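Local coordinates for restriction endonuclease UbaLAI (PDB 5O63), which is a monomeric Type IIE restriction endonuclease, represented here by its N-terminal B3 domain, which is bound to cognate DNA, at residues 106-110 with 136-140; 50-55 with 80-84; 22-26 with 46-50; 95-99 with 125-129. One frame throughout, in Å; residues are numbered along the deposited sequence.

Interaction 1 (106-110 with 136-140)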
# COMPACT_ATOMS: atom_id res chain seq x y z
N PRO A 106 3.05 -9.96 12.50
CA PRO A 106 2.90 -9.59 11.09
C PRO A 106 2.93 -8.07 10.86
O PRO A 106 2.70 -7.24 11.77
CB PRO A 106 1.51 -10.12 10.72
CG PRO A 106 0.76 -10.10 12.09
CD PRO A 106 1.82 -10.59 13.05
N ARG A 107 3.24 -7.74 9.62
CA ARG A 107 3.28 -6.34 9.11
C ARG A 107 2.22 -6.17 8.05
O ARG A 107 1.88 -7.13 7.37
CB ARG A 107 4.65 -6.04 8.51
CG ARG A 107 5.76 -5.95 9.53
CD ARG A 107 7.17 -5.87 8.86
NE ARG A 107 7.46 -7.11 8.08
CZ ARG A 107 8.19 -7.17 6.98
NH1 ARG A 107 8.86 -6.06 6.51
NH2 ARG A 107 8.37 -8.32 6.33
N LEU A 108 1.69 -4.95 7.92
CA LEU A 108 0.63 -4.66 6.96
C LEU A 108 1.03 -3.41 6.16
O LEU A 108 1.57 -2.48 6.73
CB LEU A 108 -0.72 -4.41 7.71
CG LEU A 108 -1.95 -4.20 6.86
CD1 LEU A 108 -2.38 -5.52 6.17
CD2 LEU A 108 -3.15 -3.63 7.72
N THR A 109 0.75 -3.41 4.87
CA THR A 109 0.71 -2.16 4.11
C THR A 109 -0.67 -1.92 3.58
O THR A 109 -1.32 -2.85 3.09
CB THR A 109 1.72 -2.17 2.96
OG1 THR A 109 1.46 -3.27 2.05
CG2 THR A 109 3.12 -2.25 3.50
N ILE A 110 -1.14 -0.66 3.66
CA ILE A 110 -2.40 -0.27 3.05
C ILE A 110 -2.11 0.81 2.02
O ILE A 110 -1.47 1.80 2.33
CB ILE A 110 -3.41 0.25 4.06
CG1 ILE A 110 -3.70 -0.80 5.13
CG2 ILE A 110 -4.71 0.76 3.28
CD1 ILE A 110 -4.56 -0.25 6.21
N PHE A 136 -1.23 -3.08 13.78
CA PHE A 136 -1.59 -4.15 12.86
C PHE A 136 -3.02 -4.65 13.11
O PHE A 136 -3.78 -4.80 12.19
CB PHE A 136 -0.62 -5.37 12.95
CG PHE A 136 -0.98 -6.45 11.97
CD1 PHE A 136 -0.39 -6.49 10.72
CD2 PHE A 136 -1.93 -7.43 12.32
CE1 PHE A 136 -0.76 -7.47 9.78
CE2 PHE A 136 -2.32 -8.38 11.39
CZ PHE A 136 -1.76 -8.41 10.15
N GLU A 137 -3.37 -4.95 14.35
CA GLU A 137 -4.62 -5.61 14.60
C GLU A 137 -5.81 -4.73 14.20
O GLU A 137 -6.74 -5.24 13.53
CB GLU A 137 -4.74 -6.01 16.06
CG GLU A 137 -3.74 -6.97 16.53
CD GLU A 137 -3.88 -7.11 18.03
OE1 GLU A 137 -2.96 -6.69 18.76
OE2 GLU A 137 -4.97 -7.57 18.47
N VAL A 138 -5.78 -3.46 14.59
CA VAL A 138 -6.89 -2.58 14.25
C VAL A 138 -6.99 -2.44 12.72
O VAL A 138 -8.08 -2.58 12.16
CB VAL A 138 -6.79 -1.19 14.96
CG1 VAL A 138 -7.81 -0.20 14.40
CG2 VAL A 138 -7.07 -1.36 16.42
N LEU A 139 -5.87 -2.22 12.03
CA LEU A 139 -5.93 -2.07 10.59
C LEU A 139 -6.31 -3.35 9.87
O LEU A 139 -7.10 -3.32 8.91
CB LEU A 139 -4.58 -1.57 10.06
CG LEU A 139 -4.25 -0.15 10.53
CD1 LEU A 139 -2.88 0.22 9.99
CD2 LEU A 139 -5.33 0.88 10.13
N PHE A 140 -5.77 -4.48 10.33
CA PHE A 140 -6.13 -5.74 9.71
C PHE A 140 -7.66 -5.99 9.81
O PHE A 140 -8.33 -6.40 8.82
CB PHE A 140 -5.34 -6.88 10.33
CG PHE A 140 -5.63 -8.23 9.66
CD1 PHE A 140 -6.65 -9.03 10.16
CD2 PHE A 140 -5.00 -8.61 8.48
CE1 PHE A 140 -6.97 -10.22 9.53
CE2 PHE A 140 -5.32 -9.78 7.84
CZ PHE A 140 -6.32 -10.59 8.37

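Interaction 2 (50-55 with 80-84). With nucleotides of chain C.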
# COMPACT_ATOMS: atom_id res chain seq x y z
N PHE A 50 -2.34 -0.03 -9.26
CA PHE A 50 -1.28 0.95 -9.45
C PHE A 50 -1.32 1.66 -10.79
O PHE A 50 -2.07 1.25 -11.69
CB PHE A 50 0.08 0.27 -9.23
CG PHE A 50 0.29 -0.09 -7.80
CD1 PHE A 50 0.57 0.94 -6.85
CD2 PHE A 50 0.11 -1.40 -7.37
CE1 PHE A 50 0.75 0.62 -5.48
CE2 PHE A 50 0.27 -1.74 -6.01
CZ PHE A 50 0.61 -0.76 -5.06
N PRO A 51 -0.57 2.75 -10.90
CA PRO A 51 -0.63 3.50 -12.16
C PRO A 51 -0.19 2.62 -13.33
O PRO A 51 0.53 1.63 -13.14
CB PRO A 51 0.37 4.66 -11.93
CG PRO A 51 0.45 4.81 -10.51
CD PRO A 51 0.27 3.44 -9.90
N ASP A 52 -0.63 2.96 -14.52
CA ASP A 52 -0.13 2.31 -15.70
C ASP A 52 1.38 2.50 -15.75
O ASP A 52 1.89 3.61 -15.54
CB ASP A 52 -0.78 2.86 -16.97
CG ASP A 52 -2.24 2.45 -17.10
OD1 ASP A 52 -2.60 1.34 -16.67
OD2 ASP A 52 -3.03 3.26 -17.64
N MET A 53 2.11 1.42 -15.97
CA MET A 53 3.52 1.50 -16.21
C MET A 53 3.74 0.80 -17.52
O MET A 53 3.71 -0.41 -17.57
CB MET A 53 4.35 0.85 -15.09
CG MET A 53 5.83 0.78 -15.44
SD MET A 53 6.92 0.59 -14.03
CE MET A 53 6.10 -0.76 -13.24
N PRO A 54 3.92 1.57 -18.61
CA PRO A 54 4.18 0.85 -19.85
C PRO A 54 5.49 0.07 -19.74
O PRO A 54 6.47 0.54 -19.15
CB PRO A 54 4.27 1.96 -20.88
CG PRO A 54 4.79 3.12 -20.09
CD PRO A 54 4.16 3.01 -18.74
N ILE A 55 5.46 -1.16 -20.22
CA ILE A 55 6.66 -2.00 -20.33
C ILE A 55 6.91 -2.15 -21.83
O ILE A 55 6.31 -3.01 -22.49
CB ILE A 55 6.46 -3.38 -19.63
CG1 ILE A 55 6.34 -3.21 -18.12
CG2 ILE A 55 7.60 -4.33 -19.90
CD1 ILE A 55 4.96 -3.17 -17.69
N ALA A 80 8.46 4.46 -5.67
CA ALA A 80 8.92 3.89 -6.94
C ALA A 80 8.20 2.59 -7.21
O ALA A 80 7.97 1.79 -6.29
CB ALA A 80 10.47 3.66 -6.96
N TYR A 81 7.84 2.41 -8.46
CA TYR A 81 7.11 1.20 -8.91
C TYR A 81 8.06 0.50 -9.90
O TYR A 81 8.40 1.06 -10.99
CB TYR A 81 5.79 1.63 -9.52
CG TYR A 81 4.85 0.57 -10.04
CD1 TYR A 81 4.89 -0.76 -9.57
CD2 TYR A 81 3.84 0.92 -10.94
CE1 TYR A 81 3.98 -1.70 -10.05
CE2 TYR A 81 2.94 -0.03 -11.42
CZ TYR A 81 3.02 -1.32 -10.96
OH TYR A 81 2.13 -2.24 -11.45
N LYS A 82 8.59 -0.66 -9.49
CA LYS A 82 9.67 -1.29 -10.23
C LYS A 82 9.23 -2.51 -11.00
O LYS A 82 8.49 -3.33 -10.45
CB LYS A 82 10.80 -1.71 -9.26
CG LYS A 82 11.18 -0.65 -8.20
CD LYS A 82 11.91 0.58 -8.84
CE LYS A 82 13.23 0.16 -9.41
NZ LYS A 82 13.90 1.39 -9.93
N TYR A 83 9.66 -2.64 -12.24
CA TYR A 83 9.50 -3.91 -13.01
C TYR A 83 10.88 -4.54 -13.17
O TYR A 83 11.79 -3.89 -13.70
CB TYR A 83 8.89 -3.64 -14.38
CG TYR A 83 8.98 -4.82 -15.30
CD1 TYR A 83 8.20 -5.94 -15.11
CD2 TYR A 83 9.87 -4.81 -16.39
CE1 TYR A 83 8.26 -7.01 -15.99
CE2 TYR A 83 9.95 -5.90 -17.27
CZ TYR A 83 9.14 -6.99 -17.05
OH TYR A 83 9.22 -8.08 -17.89
N TYR A 84 11.04 -5.77 -12.72
CA TYR A 84 12.30 -6.46 -12.87
C TYR A 84 12.10 -7.67 -13.76
O TYR A 84 11.38 -8.64 -13.42
CB TYR A 84 12.86 -6.88 -11.52
CG TYR A 84 13.48 -5.71 -10.77
CD1 TYR A 84 14.60 -5.05 -11.28
CD2 TYR A 84 12.98 -5.28 -9.54
CE1 TYR A 84 15.18 -3.98 -10.59
CE2 TYR A 84 13.59 -4.21 -8.80
CZ TYR A 84 14.68 -3.57 -9.37
OH TYR A 84 15.30 -2.52 -8.73
P DC C 4 17.70 -0.59 -10.79
OP1 DC C 4 17.86 0.04 -12.17
OP2 DC C 4 16.30 -0.86 -10.27
O5' DC C 4 18.43 -1.99 -10.70
C5' DC C 4 19.81 -2.02 -11.14
C4' DC C 4 20.45 -3.33 -10.76
O4' DC C 4 20.45 -3.44 -9.33
C3' DC C 4 19.79 -4.59 -11.32
O3' DC C 4 20.60 -5.05 -12.33
C2' DC C 4 19.87 -5.56 -10.18
C1' DC C 4 20.36 -4.78 -8.98
N1 DC C 4 19.41 -4.92 -7.86
C2 DC C 4 19.69 -5.90 -6.90
O2 DC C 4 20.74 -6.59 -7.04
N3 DC C 4 18.86 -6.03 -5.84
C4 DC C 4 17.74 -5.30 -5.77
N4 DC C 4 16.93 -5.55 -4.74
C5 DC C 4 17.42 -4.28 -6.74
C6 DC C 4 18.28 -4.16 -7.79
P DC C 3 14.83 1.96 -6.37
OP1 DC C 3 14.36 2.70 -7.59
OP2 DC C 3 13.98 0.85 -5.90
O5' DC C 3 16.22 1.31 -6.81
C5' DC C 3 17.20 2.20 -7.46
C4' DC C 3 18.51 1.44 -7.64
O4' DC C 3 19.00 1.04 -6.36
C3' DC C 3 18.47 0.16 -8.41
O3' DC C 3 18.45 0.40 -9.80
C2' DC C 3 19.79 -0.49 -8.01
C1' DC C 3 19.87 -0.10 -6.57
N1 DC C 3 19.46 -1.16 -5.60
C2 DC C 3 20.39 -2.11 -5.26
O2 DC C 3 21.47 -2.12 -5.87
N3 DC C 3 20.10 -2.98 -4.29
C4 DC C 3 18.86 -2.99 -3.70
N4 DC C 3 18.65 -3.88 -2.73
C5 DC C 3 17.86 -2.02 -4.04
C6 DC C 3 18.22 -1.10 -5.00
P DT C 5 20.21 -6.30 -13.27
OP1 DT C 5 21.26 -6.26 -14.33
OP2 DT C 5 18.77 -6.28 -13.52
O5' DT C 5 20.48 -7.61 -12.36
C5' DT C 5 21.83 -7.93 -12.06
C4' DT C 5 21.94 -9.16 -11.17
O4' DT C 5 21.32 -8.84 -9.88
C3' DT C 5 21.28 -10.43 -11.68
O3' DT C 5 22.06 -11.53 -11.29
C2' DT C 5 19.96 -10.46 -10.88
C1' DT C 5 20.46 -9.89 -9.55
N1 DT C 5 19.41 -9.36 -8.72
C2 DT C 5 19.34 -9.75 -7.39
O2 DT C 5 20.17 -10.46 -6.90
N3 DT C 5 18.27 -9.28 -6.69
C4 DT C 5 17.27 -8.46 -7.16
O4 DT C 5 16.36 -8.10 -6.46
C5 DT C 5 17.41 -8.04 -8.57
C7 DT C 5 16.37 -7.13 -9.18
C6 DT C 5 18.46 -8.51 -9.27
O HOH W 1 0.10 -0.96 -12.82

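Interaction 3 (22-26 with 46-50)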
# COMPACT_ATOMS: atom_id res chain seq x y z
N ALA A 22 -13.09 5.60 -3.48
CA ALA A 22 -11.73 5.07 -3.26
C ALA A 22 -11.67 3.57 -3.54
O ALA A 22 -12.70 2.89 -3.49
CB ALA A 22 -11.26 5.34 -1.83
N ALA A 23 -10.46 3.10 -3.83
CA ALA A 23 -10.14 1.71 -3.92
C ALA A 23 -8.98 1.46 -2.96
O ALA A 23 -8.17 2.35 -2.69
CB ALA A 23 -9.73 1.32 -5.33
N MET A 24 -8.93 0.25 -2.45
CA MET A 24 -7.85 -0.15 -1.51
C MET A 24 -7.15 -1.40 -1.98
O MET A 24 -7.78 -2.36 -2.46
CB MET A 24 -8.44 -0.35 -0.11
CG MET A 24 -7.47 -0.99 0.92
SD MET A 24 -8.22 -1.33 2.53
CE MET A 24 -9.35 -2.61 2.08
N PHE A 25 -5.82 -1.39 -1.82
CA PHE A 25 -5.03 -2.62 -1.89
C PHE A 25 -4.31 -2.76 -0.56
O PHE A 25 -3.48 -1.90 -0.21
CB PHE A 25 -4.05 -2.53 -3.08
CG PHE A 25 -2.87 -3.47 -2.98
CD1 PHE A 25 -3.02 -4.85 -2.83
CD2 PHE A 25 -1.58 -2.97 -3.04
CE1 PHE A 25 -1.89 -5.71 -2.74
CE2 PHE A 25 -0.45 -3.79 -2.96
CZ PHE A 25 -0.58 -5.17 -2.80
N ALA A 26 -4.59 -3.79 0.21
CA ALA A 26 -3.93 -4.02 1.51
C ALA A 26 -3.29 -5.39 1.47
O ALA A 26 -3.86 -6.35 0.93
CB ALA A 26 -4.90 -3.95 2.64
N ALA A 46 -2.93 -7.35 -8.22
CA ALA A 46 -2.97 -5.96 -7.79
C ALA A 46 -2.29 -4.98 -8.77
O ALA A 46 -2.31 -3.79 -8.54
CB ALA A 46 -2.36 -5.81 -6.39
N TYR A 47 -1.75 -5.45 -9.89
CA TYR A 47 -1.15 -4.52 -10.85
C TYR A 47 -2.12 -3.40 -11.30
O TYR A 47 -1.74 -2.23 -11.37
CB TYR A 47 -0.67 -5.26 -12.12
CG TYR A 47 0.55 -6.19 -11.96
CD1 TYR A 47 1.16 -6.37 -10.72
CD2 TYR A 47 1.04 -6.89 -13.06
CE1 TYR A 47 2.29 -7.21 -10.60
CE2 TYR A 47 2.13 -7.73 -12.95
CZ TYR A 47 2.76 -7.88 -11.73
OH TYR A 47 3.84 -8.73 -11.67
N SER A 48 -3.36 -3.76 -11.56
CA SER A 48 -4.32 -2.76 -12.06
C SER A 48 -4.65 -1.63 -11.03
O SER A 48 -5.21 -0.59 -11.41
CB SER A 48 -5.59 -3.46 -12.55
OG SER A 48 -6.27 -4.13 -11.50
N PHE A 49 -4.31 -1.84 -9.75
CA PHE A 49 -4.56 -0.81 -8.72
C PHE A 49 -3.56 0.33 -8.88
O PHE A 49 -3.88 1.51 -8.72
CB PHE A 49 -4.45 -1.43 -7.29
CG PHE A 49 -4.40 -0.41 -6.18
CD1 PHE A 49 -3.17 0.03 -5.71
CD2 PHE A 49 -5.56 0.11 -5.63
CE1 PHE A 49 -3.11 0.98 -4.69
CE2 PHE A 49 -5.50 1.05 -4.59
CZ PHE A 49 -4.26 1.49 -4.14
N PHE A 50 -2.34 -0.03 -9.26
CA PHE A 50 -1.28 0.95 -9.45
C PHE A 50 -1.32 1.66 -10.79
O PHE A 50 -2.07 1.25 -11.69
CB PHE A 50 0.08 0.27 -9.23
CG PHE A 50 0.29 -0.09 -7.80
CD1 PHE A 50 0.57 0.94 -6.85
CD2 PHE A 50 0.11 -1.40 -7.37
CE1 PHE A 50 0.75 0.62 -5.48
CE2 PHE A 50 0.27 -1.74 -6.01
CZ PHE A 50 0.61 -0.76 -5.06

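Interaction 4 (95-99 with 125-129)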
# COMPACT_ATOMS: atom_id res chain seq x y z
N MET A 95 9.28 3.09 0.42
CA MET A 95 8.34 3.24 1.50
C MET A 95 8.95 3.60 2.85
O MET A 95 10.18 3.60 3.07
CB MET A 95 7.52 1.94 1.63
CG MET A 95 6.66 1.79 0.44
SD MET A 95 5.91 0.15 0.39
CE MET A 95 7.40 -0.67 -0.18
N HIS A 96 8.02 4.01 3.73
CA HIS A 96 8.35 4.32 5.13
C HIS A 96 9.23 3.24 5.81
O HIS A 96 9.02 2.03 5.64
CB HIS A 96 7.04 4.52 5.90
CG HIS A 96 7.23 5.20 7.21
ND1 HIS A 96 7.82 4.58 8.29
CD2 HIS A 96 6.91 6.46 7.60
CE1 HIS A 96 7.83 5.43 9.31
NE2 HIS A 96 7.27 6.58 8.92
N GLY A 97 10.28 3.69 6.48
CA GLY A 97 11.24 2.77 7.10
C GLY A 97 10.69 1.89 8.21
O GLY A 97 11.37 0.92 8.60
N LEU A 98 9.47 2.16 8.68
CA LEU A 98 8.87 1.26 9.68
C LEU A 98 8.92 -0.16 9.12
O LEU A 98 9.09 -1.12 9.87
CB LEU A 98 7.42 1.65 10.01
CG LEU A 98 6.74 0.73 11.05
CD1 LEU A 98 7.60 0.52 12.32
CD2 LEU A 98 5.39 1.30 11.44
N LEU A 99 8.80 -0.31 7.81
CA LEU A 99 8.66 -1.70 7.28
C LEU A 99 9.98 -2.48 7.40
O LEU A 99 9.99 -3.71 7.28
CB LEU A 99 8.25 -1.72 5.82
CG LEU A 99 6.85 -1.21 5.50
CD1 LEU A 99 6.66 -1.34 4.00
CD2 LEU A 99 5.82 -1.96 6.31
N PHE A 125 -0.59 5.96 1.48
CA PHE A 125 0.06 4.76 2.03
C PHE A 125 0.08 4.79 3.51
O PHE A 125 0.42 5.79 4.13
CB PHE A 125 1.50 4.73 1.49
CG PHE A 125 2.36 3.70 2.11
CD1 PHE A 125 3.18 4.02 3.19
CD2 PHE A 125 2.37 2.41 1.61
CE1 PHE A 125 4.03 3.05 3.79
CE2 PHE A 125 3.21 1.40 2.19
CZ PHE A 125 4.03 1.73 3.28
N ASP A 126 -0.21 3.63 4.14
CA ASP A 126 -0.17 3.47 5.58
C ASP A 126 0.47 2.10 5.85
O ASP A 126 0.45 1.24 5.00
CB ASP A 126 -1.57 3.54 6.15
CG ASP A 126 -1.63 3.73 7.67
OD1 ASP A 126 -0.61 3.91 8.34
OD2 ASP A 126 -2.77 3.83 8.19
N CYS A 127 1.08 1.95 7.02
CA CYS A 127 1.65 0.64 7.35
C CYS A 127 1.81 0.48 8.82
O CYS A 127 1.75 1.44 9.59
CB CYS A 127 2.96 0.44 6.66
SG CYS A 127 4.26 1.48 7.33
N ALA A 128 1.99 -0.77 9.23
CA ALA A 128 1.93 -1.12 10.61
C ALA A 128 2.61 -2.44 10.88
O ALA A 128 2.80 -3.24 9.99
CB ALA A 128 0.45 -1.20 11.06
N ASN A 129 3.00 -2.62 12.14
CA ASN A 129 3.46 -3.92 12.59
C ASN A 129 2.81 -4.28 13.93
O ASN A 129 1.92 -3.59 14.41
CB ASN A 129 4.99 -3.97 12.63
CG ASN A 129 5.61 -3.09 13.73
OD1 ASN A 129 5.04 -2.87 14.80
ND2 ASN A 129 6.84 -2.66 13.45
O HOH W 2 7.97 -3.41 10.89

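Interaction 1 (106-110 with 136-140)
Pro106, preceded by a cis peptide bond, opens the contact from the 106-110 side. Its ring lies over one face of Phe136: CG sits 3.5 Å from the ring centroid and only 11° off the normal, a CH-pi contact, while its carbonyl O comes within 3.3 Å of Phe136 CD1 and is hydrogen-bonded to Ser130. At Arg107 the side chain turns away from the helix. The guanidinium pairs with Asp105 and bonds to the carbonyl of Leu99, and what Arg107 offers Phe136 is its backbone O, at the ring edge 3.6 Å from CE1. The chain then enters strand 108-116 of the B3 pseudobarrel, whose face here is covered, together with neighbouring strand 19-28, by helix 136-144. The short axes of strand 108-110 and helix 136-140 cross at 45° with a closest approach of 9.5 Å, close enough for apolar side chains to interlock. Leu108 points into this space, with CB 3.7 Å from Phe136 CD1 and CD2 3.4 Å from Leu139 CB. Thr109 points to the other face of the sheet, where it meets Phe125 and Cys127 of strand 121-128. Ile110 returns to the helix side and reaches Leu139 less tightly, CD1 to CB 4.1 Å, while also packing against Cys143 farther along the helix.

Interaction 2 (50-55 with 80-84)
The ring of Tyr81 is clamped between two residues of the loop 50-55: Met53 CE lies over one face, 3.5 Å from the centroid and 7° off its normal, and Phe50 CG lies over the other. Met53, an engineered methionine in place of leucine, also brings SD near the ring, an oblique Met-aromatic contact 4.7 Å from the centroid. The loop thereby packs on strand 75-84 of the B3 pseudobarrel, the DNA-binding fold of this domain. Water 1 links the loop to the end of the tyrosine, 2.6 Å from Pro51 O and 2.8 Å from Tyr81 OH, which is also hydrogen-bonded to Arg90. Farther along, Ile55 CG2 covers one face of Tyr83, 4.3 Å from its centroid. Between these tyrosines Lys82 points away from the loop, so the strand meets DNA on its other side: Lys82 NZ donates to OP1 of DC3 of chain C at 2.7 Å, and Tyr84 OH makes a very short bond of 2.5 Å to OP2 of DC4 of chain C.

Interaction 3 (22-26 with 46-50)
An aromatic cluster of Phe25, Phe49 and Phe50 joins strand 19-28 of the B3 pseudobarrel to the 46-50 part of the long loop between strands 40-41 and 62-70. Phe25 is the centre of the contact. Its CB lies over the Phe49 ring, 3.7 Å from the centroid and 10° off the normal, and on its own ring one face receives Ala46 CB, 3.9 Å from the centroid. Both are CH-pi contacts, and they let the loop settle closely on the strand without polar bonds between them. The rings themselves meet obliquely: those of Phe25 and Phe49 have centroids 6.0 Å apart, those of Phe25 and Phe50 5.7 Å. A backbone bond from Phe49 N to Ala46 O, 3.0 Å, holds the segment so that Ala46 and Phe49 both face the strand. The engineered Met24 points away, to the side of the sheet where helix 136-144 lies. Phe49 and Phe50 extend the aromatic packing, with edge-to-face contacts to Tyr123 and Phe111 respectively. At the edge of the Phe49 ring, Ala23 O lies near the ring plane, 3.5 Å from CE2.

Interaction 4 (95-99 with 125-129)
This is a mostly apolar packing contact between the loop that follows strand 89-93 and strand 121-128. The engineered Met95 covers one face of Phe125: its CG lies 4.2 Å from the ring centroid, and its SD, 3.5 Å from Phe125 CE2, makes a Met-aromatic contact approached obliquely. At the edge of the same ring come His96 CB, 4.0 Å from Phe125 CE1, and Leu99 CD1, 4.1 Å from Phe125 CZ. Cys127, two residues on and pointing the same way, fits beneath the start of a 3-10 segment at 97-99, with its CB 3.7 Å from Leu99 CD2 and its SG 4.1 Å from Leu98 CB. That start is held by Leu98 N bonding to His96 ND1 at 3.0 Å and Leu99 N to His96 O at 3.2 Å. At the end of the strand water 2 provides a polar bridge, donating to Leu98 O at 2.7 Å and accepting from Asn129 ND2 at 2.9 Å; the OD1 of Asn129 is taken by Gly131. Thr109 and Phe111 continue the packed surface, so the loop packs against strands 108-116 and 121-128, neighbours in the open barrel characteristic of the B3 DNA-binding fold.

How the interactions relate
From the N terminus, interaction 3 closes first, bringing 46-50 back to strand 19-28. Interaction 2 follows in series and shares Phe50 with it, so one loop is held between strands 19-28 and 75-84, which lie far apart in the sheet order. The later two contacts cross: 95-99 and 106-110 meet 125-129 and 136-140 in alternation. Strands 108-116 and 121-128, neighbours in the sheet, join them directly through Ile110 N and Asp126 O, 2.8 Å apart, while Arg107 NH1 reaches Leu99 O at 2.7 Å. Interaction 1 also touches interaction 3, where Ile110 packs on Met24, and thus the helix, the sheet and both loops are connected.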